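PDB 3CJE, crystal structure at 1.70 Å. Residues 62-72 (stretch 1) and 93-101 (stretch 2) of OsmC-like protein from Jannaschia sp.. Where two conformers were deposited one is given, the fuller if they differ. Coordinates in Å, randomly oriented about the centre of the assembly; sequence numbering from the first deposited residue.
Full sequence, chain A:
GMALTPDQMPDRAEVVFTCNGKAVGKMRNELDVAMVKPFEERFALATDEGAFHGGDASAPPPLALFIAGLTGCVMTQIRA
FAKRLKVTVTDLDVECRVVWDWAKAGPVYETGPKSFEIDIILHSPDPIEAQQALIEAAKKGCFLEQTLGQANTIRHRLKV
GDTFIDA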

ATOM      1  N   PRO A  62      -3.958  -8.678  -1.684  1.00 15.04           N
ATOM      2  CA  PRO A  62      -3.648  -7.386  -1.073  1.00 16.78           C
ATOM      3  C   PRO A  62      -2.270  -6.813  -1.412  1.00 15.14           C
ATOM      4  O   PRO A  62      -2.122  -5.604  -1.621  1.00 15.29           O
ATOM      5  N   LEU A  63      -1.225  -7.643  -1.488  1.00 15.01           N
ATOM      6  CA  LEU A  63       0.115  -7.083  -1.741  1.00 14.81           C
ATOM      7  C   LEU A  63       0.198  -6.537  -3.179  1.00 15.09           C
ATOM      8  O   LEU A  63       1.057  -5.670  -3.466  1.00 14.54           O
ATOM      9  N   ALA A  64      -0.624  -7.075  -4.091  1.00 14.82           N
ATOM     10  CA  ALA A  64      -0.666  -6.526  -5.476  1.00 14.34           C
ATOM     11  C   ALA A  64      -1.202  -5.102  -5.448  1.00 14.17           C
ATOM     12  O   ALA A  64      -0.691  -4.222  -6.134  1.00 14.67           O
ATOM     13  N   LEU A  65      -2.273  -4.880  -4.678  1.00 14.69           N
ATOM     14  CA  LEU A  65      -2.795  -3.509  -4.542  1.00 14.26           C
ATOM     15  C   LEU A  65      -1.732  -2.604  -3.912  1.00 14.11           C
ATOM     16  O   LEU A  65      -1.569  -1.458  -4.333  1.00 15.90           O
ATOM     17  N   PHE A  66      -1.021  -3.077  -2.872  1.00 14.38           N
ATOM     18  CA  PHE A  66       0.030  -2.277  -2.233  1.00 14.71           C
ATOM     19  C   PHE A  66       1.112  -1.842  -3.234  1.00 15.26           C
ATOM     20  O   PHE A  66       1.456  -0.672  -3.326  1.00 14.92           O
ATOM     21  N   ILE A  67       1.695  -2.799  -3.964  1.00 14.84           N
ATOM     22  CA  ILE A  67       2.816  -2.462  -4.855  1.00 14.15           C
ATOM     23  C   ILE A  67       2.361  -1.570  -6.018  1.00 13.96           C
ATOM     24  O   ILE A  67       3.083  -0.676  -6.434  1.00 15.59           O
ATOM     25  N   ALA A  68       1.137  -1.802  -6.516  1.00 14.32           N
ATOM     26  CA  ALA A  68       0.538  -0.933  -7.541  1.00 14.75           C
ATOM     27  C   ALA A  68       0.367   0.492  -6.988  1.00 16.31           C
ATOM     28  O   ALA A  68       0.676   1.460  -7.663  1.00 16.45           O
ATOM     29  N   GLY A  69      -0.116   0.608  -5.763  1.00 15.99           N
ATOM     30  CA  GLY A  69      -0.259   1.899  -5.100  1.00 16.28           C
ATOM     31  C   GLY A  69       1.044   2.635  -4.983  1.00 14.69           C
ATOM     32  O   GLY A  69       1.154   3.812  -5.280  1.00 15.67           O
ATOM     33  N   LEU A  70       2.081   1.930  -4.535  1.00 15.80           N
ATOM     34  CA  LEU A  70       3.404   2.552  -4.358  1.00 15.05           C
ATOM     35  C   LEU A  70       3.932   3.022  -5.694  1.00 15.72           C
ATOM     36  O   LEU A  70       4.356   4.151  -5.816  1.00 14.61           O
ATOM     37  N   THR A  71       3.865   2.155  -6.713  1.00 15.98           N
ATOM     38  CA  THR A  71       4.396   2.486  -8.049  1.00 15.21           C
ATOM     39  C   THR A  71       3.612   3.668  -8.636  1.00 14.18           C
ATOM     40  O   THR A  71       4.197   4.623  -9.175  1.00 16.11           O
ATOM     41  N   GLY A  72       2.287   3.612  -8.540  1.00 14.99           N
ATOM     42  CA  GLY A  72       1.418   4.666  -9.036  1.00 16.59           C
ATOM     43  C   GLY A  72       1.629   5.993  -8.328  1.00 17.12           C
ATOM     44  O   GLY A  72       1.581   7.038  -8.956  1.00 16.33           O
ATOM     45  N   ASP A  93       8.417   5.124 -17.475  1.00 15.22           N
ATOM     46  CA  ASP A  93       8.321   3.743 -17.009  1.00 14.57           C
ATOM     47  C   ASP A  93       9.009   3.655 -15.655  1.00 17.87           C
ATOM     48  O   ASP A  93      10.126   4.161 -15.479  1.00 17.45           O
ATOM     49  N   VAL A  94       8.315   3.036 -14.699  1.00 16.03           N
ATOM     50  CA  VAL A  94       8.829   2.818 -13.361  1.00 15.06           C
ATOM     51  C   VAL A  94       8.705   1.363 -13.011  1.00 20.80           C
ATOM     52  O   VAL A  94       7.612   0.799 -13.146  1.00 19.53           O
ATOM     53  N   GLU A  95       9.810   0.767 -12.572  1.00 15.89           N
ATOM     54  CA  GLU A  95       9.859  -0.662 -12.218  1.00 19.79           C
ATOM     55  C   GLU A  95      10.105  -0.737 -10.718  1.00 20.84           C
ATOM     56  O   GLU A  95      11.030  -0.119 -10.206  1.00 21.83           O
ATOM     57  N   CYS A  96       9.281  -1.486 -10.001  0.70 15.34           N
ATOM     58  CA  CYS A  96       9.375  -1.589  -8.545  0.70 13.31           C
ATOM     59  C   CYS A  96       9.423  -3.071  -8.156  0.70 15.17           C
ATOM     60  O   CYS A  96       8.653  -3.889  -8.704  0.70 15.58           O
ATOM     61  N   ARG A  97      10.327  -3.410  -7.234  1.00 14.71           N
ATOM     62  CA  ARG A  97      10.448  -4.759  -6.712  1.00 14.60           C
ATOM     63  C   ARG A  97      10.459  -4.679  -5.208  1.00 15.29           C
ATOM     64  O   ARG A  97      11.226  -3.891  -4.613  1.00 14.77           O
ATOM     65  N   VAL A  98       9.573  -5.429  -4.574  1.00 13.10           N
ATOM     66  CA  VAL A  98       9.491  -5.470  -3.127  1.00 14.06           C
ATOM     67  C   VAL A  98       9.619  -6.933  -2.664  1.00 15.08           C
ATOM     68  O   VAL A  98       8.979  -7.823  -3.217  1.00 14.27           O
ATOM     69  N   VAL A  99      10.439  -7.153  -1.650  1.00 13.69           N
ATOM     70  CA  VAL A  99      10.712  -8.455  -1.076  1.00 13.43           C
ATOM     71  C   VAL A  99      10.372  -8.401   0.410  1.00 15.26           C
ATOM     72  O   VAL A  99      10.820  -7.509   1.128  1.00 13.94           O
ATOM     73  N   TRP A 100       9.590  -9.387   0.852  1.00 13.92           N
ATOM     74  CA  TRP A 100       9.318  -9.635   2.246  1.00 12.91           C
ATOM     75  C   TRP A 100       9.774 -11.036   2.607  1.00 14.97           C
ATOM     76  O   TRP A 100       9.977 -11.867   1.745  1.00 15.90           O
ATOM     77  N   ASP A 101       9.844 -11.311   3.894  0.50 15.51           N
ATOM     78  CA  ASP A 101      10.077 -12.679   4.311  0.50 15.82           C
ATOM     79  C   ASP A 101       9.202 -13.058   5.473  0.50 14.69           C
ATOM     80  O   ASP A 101       8.661 -12.204   6.187  0.50 12.79           O
TER

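Which side chains face across the gap? The helix and the strand run at 140° to one another, their axes coming within 9.0 Å. From the helix, Leu63, Phe66, Ile67, Leu70 and Thr71 point toward the strand, a spacing of three and four residues that keeps them on one side of the helix. The strand alternates, so Val94, Cys96, Val98 and Trp100 point toward the helix, while Glu95 and Arg97 point away.

What does Trp100 do at its end of the contact? With chi1 m and chi2 at -93°, its indole meets two helix side chains in different ways. Leu63 (m, t) sets CD1 over one face, 3.9 Å from the centroid of the six-membered ring and 17° off its normal, a CH-pi contact; Leu63 CD1 lies 3.7 Å from Trp100 CZ3. Phe66, chi1 t, instead meets the indole edge, with Phe66 CE2 3.8 Å from Trp100 CZ2. Trp100 NE1 is hydrogen-bonded elsewhere in the structure.

How is the middle filled? Ile67 (t, t) is extended, and its CD1 reaches 3.8 Å from CG2 of Val98, itself t. Ile67 CG1 also packs 3.8 Å from Cys96 SG. Cys96 SG, carried by a t rotamer in the conformer described, also lies 4.0 Å from Leu70 CD2; Leu70 is t, p. Cys96 thus touches successive turns of the helix.

Where do the polar groups find partners? No hydrogen bond joins the two stretches. Thr71, in the m rotamer, donates from OG1 to Ile67 O at 2.8 Å, satisfying its hydroxyl within the helix. That leaves Thr71 OG1 in simple van der Waals contact with Cys96 CB at 3.4 Å, while Thr71 CG2 lies 4.0 Å from CG1 of Val94, whose chi1 is t. The contact therefore rests on packing.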

ATOM      1  CB  PRO A  62      -3.745  -7.695   0.430  1.00 19.20           C
ATOM      2  CG  PRO A  62      -4.724  -8.789   0.534  1.00 19.47           C
ATOM      3  CD  PRO A  62      -4.461  -9.651  -0.689  1.00 16.44           C
ATOM      4  CB  LEU A  63       1.221  -8.107  -1.474  1.00 16.43           C
ATOM      5  CG  LEU A  63       1.452  -8.431   0.015  1.00 21.34           C
ATOM      6  CD1 LEU A  63       2.673  -9.369   0.162  1.00 21.11           C
ATOM      7  CD2 LEU A  63       1.595  -7.204   0.832  1.00 26.35           C
ATOM      8  CB  ALA A  64      -1.545  -7.403  -6.447  1.00 13.41           C
ATOM      9  CB  LEU A  65      -4.102  -3.502  -3.759  1.00 15.01           C
ATOM     10  CG  LEU A  65      -5.317  -4.192  -4.367  1.00 19.49           C
ATOM     11  CD1 LEU A  65      -6.556  -3.897  -3.459  1.00 17.37           C
ATOM     12  CD2 LEU A  65      -5.592  -3.737  -5.747  1.00 22.74           C
ATOM     13  CB  PHE A  66       0.691  -3.066  -1.100  1.00 15.95           C
ATOM     14  CG  PHE A  66       1.906  -2.401  -0.567  1.00 14.12           C
ATOM     15  CD1 PHE A  66       1.817  -1.253   0.206  1.00 14.69           C
ATOM     16  CD2 PHE A  66       3.182  -2.860  -0.923  1.00 15.68           C
ATOM     17  CE1 PHE A  66       2.985  -0.626   0.674  1.00 19.39           C
ATOM     18  CE2 PHE A  66       4.344  -2.217  -0.440  1.00 17.49           C
ATOM     19  CZ  PHE A  66       4.222  -1.101   0.336  1.00 18.82           C
ATOM     20  CB  ILE A  67       3.620  -3.687  -5.324  1.00 15.38           C
ATOM     21  CG1 ILE A  67       5.001  -3.252  -5.856  1.00 15.80           C
ATOM     22  CG2 ILE A  67       2.848  -4.557  -6.298  1.00 15.25           C
ATOM     23  CD1 ILE A  67       5.972  -4.388  -6.147  1.00 14.52           C
ATOM     24  CB  ALA A  68      -0.788  -1.477  -8.044  1.00 16.15           C
ATOM     25  CB  LEU A  70       4.343   1.533  -3.748  1.00 15.73           C
ATOM     26  CG  LEU A  70       5.777   2.035  -3.595  1.00 16.36           C
ATOM     27  CD1 LEU A  70       5.925   3.387  -2.805  1.00 17.42           C
ATOM     28  CD2 LEU A  70       6.643   0.915  -3.011  1.00 18.86           C
ATOM     29  CB  THR A  71       4.363   1.258  -8.964  1.00 16.38           C
ATOM     30  OG1 THR A  71       5.022   0.163  -8.281  1.00 17.34           O
ATOM     31  CG2 THR A  71       5.050   1.535 -10.295  1.00 19.08           C
ATOM     32  CB  ASP A  93       8.997   2.784 -17.959  1.00 16.88           C
ATOM     33  CG  ASP A  93       8.699   1.340 -17.627  1.00 24.31           C
ATOM     34  OD1 ASP A  93       9.162   0.841 -16.574  1.00 25.97           O
ATOM     35  OD2 ASP A  93       7.970   0.715 -18.435  1.00 30.65           O
ATOM     36  CB  VAL A  94       8.116   3.688 -12.307  1.00 15.93           C
ATOM     37  CG1 VAL A  94       8.569   3.326 -10.849  1.00 17.44           C
ATOM     38  CG2 VAL A  94       8.346   5.180 -12.637  1.00 19.19           C
ATOM     39  CB  GLU A  95      10.999  -1.361 -12.965  1.00 23.16           C
ATOM     40  CG  GLU A  95      10.927  -1.255 -14.512  1.00 30.63           C
ATOM     41  CD  GLU A  95      12.160  -1.832 -15.319  1.00 37.87           C
ATOM     42  OE1 GLU A  95      13.296  -1.265 -15.297  1.00 44.06           O
ATOM     43  OE2 GLU A  95      11.951  -2.846 -16.034  1.00 58.46           O
ATOM     44  CB  CYS A  96       8.173  -0.923  -7.905  0.70 16.20           C
ATOM     45  SG  CYS A  96       8.084  -1.098  -6.120  0.70 16.40           S
ATOM     46  CB  ARG A  97      11.729  -5.445  -7.201  1.00 16.51           C
ATOM     47  CG  ARG A  97      11.878  -6.852  -6.688  1.00 16.48           C
ATOM     48  CD  ARG A  97      13.078  -7.495  -7.376  1.00 23.12           C
ATOM     49  NE  ARG A  97      13.314  -8.852  -6.952  1.00 29.89           N
ATOM     50  CZ  ARG A  97      14.159  -9.207  -5.996  1.00 32.83           C
ATOM     51  NH1 ARG A  97      14.872  -8.302  -5.312  1.00 31.57           N
ATOM     52  NH2 ARG A  97      14.285 -10.498  -5.714  1.00 36.82           N
ATOM     53  CB  VAL A  98       8.192  -4.835  -2.582  1.00 15.37           C
ATOM     54  CG1 VAL A  98       8.208  -4.798  -1.033  1.00 15.95           C
ATOM     55  CG2 VAL A  98       8.007  -3.397  -3.149  1.00 17.12           C
ATOM     56  CB  VAL A  99      12.174  -8.909  -1.242  1.00 15.01           C
ATOM     57  CG1 VAL A  99      12.358 -10.330  -0.680  1.00 15.40           C
ATOM     58  CG2 VAL A  99      12.574  -8.801  -2.717  1.00 13.60           C
ATOM     59  CB  TRP A 100       7.812  -9.583   2.544  1.00 13.77           C
ATOM     60  CG  TRP A 100       7.099  -8.277   2.320  1.00 13.79           C
ATOM     61  CD1 TRP A 100       6.882  -7.290   3.255  1.00 15.16           C
ATOM     62  CD2 TRP A 100       6.494  -7.826   1.120  1.00 14.30           C
ATOM     63  NE1 TRP A 100       6.171  -6.260   2.696  1.00 14.54           N
ATOM     64  CE2 TRP A 100       5.934  -6.536   1.382  1.00 13.53           C
ATOM     65  CE3 TRP A 100       6.382  -8.354  -0.186  1.00 15.14           C
ATOM     66  CZ2 TRP A 100       5.204  -5.828   0.423  1.00 16.58           C
ATOM     67  CZ3 TRP A 100       5.717  -7.623  -1.147  1.00 17.53           C
ATOM     68  CH2 TRP A 100       5.117  -6.366  -0.843  1.00 16.65           C
ATOM     69  CB  ASP A 101      11.536 -12.910   4.623  0.50 14.38           C
ATOM     70  CG  ASP A 101      12.099 -11.879   5.590  0.50 20.12           C
ATOM     71  OD1 ASP A 101      11.366 -11.468   6.495  0.50 20.46           O
ATOM     72  OD2 ASP A 101      13.279 -11.499   5.451  0.50 26.55           O
TER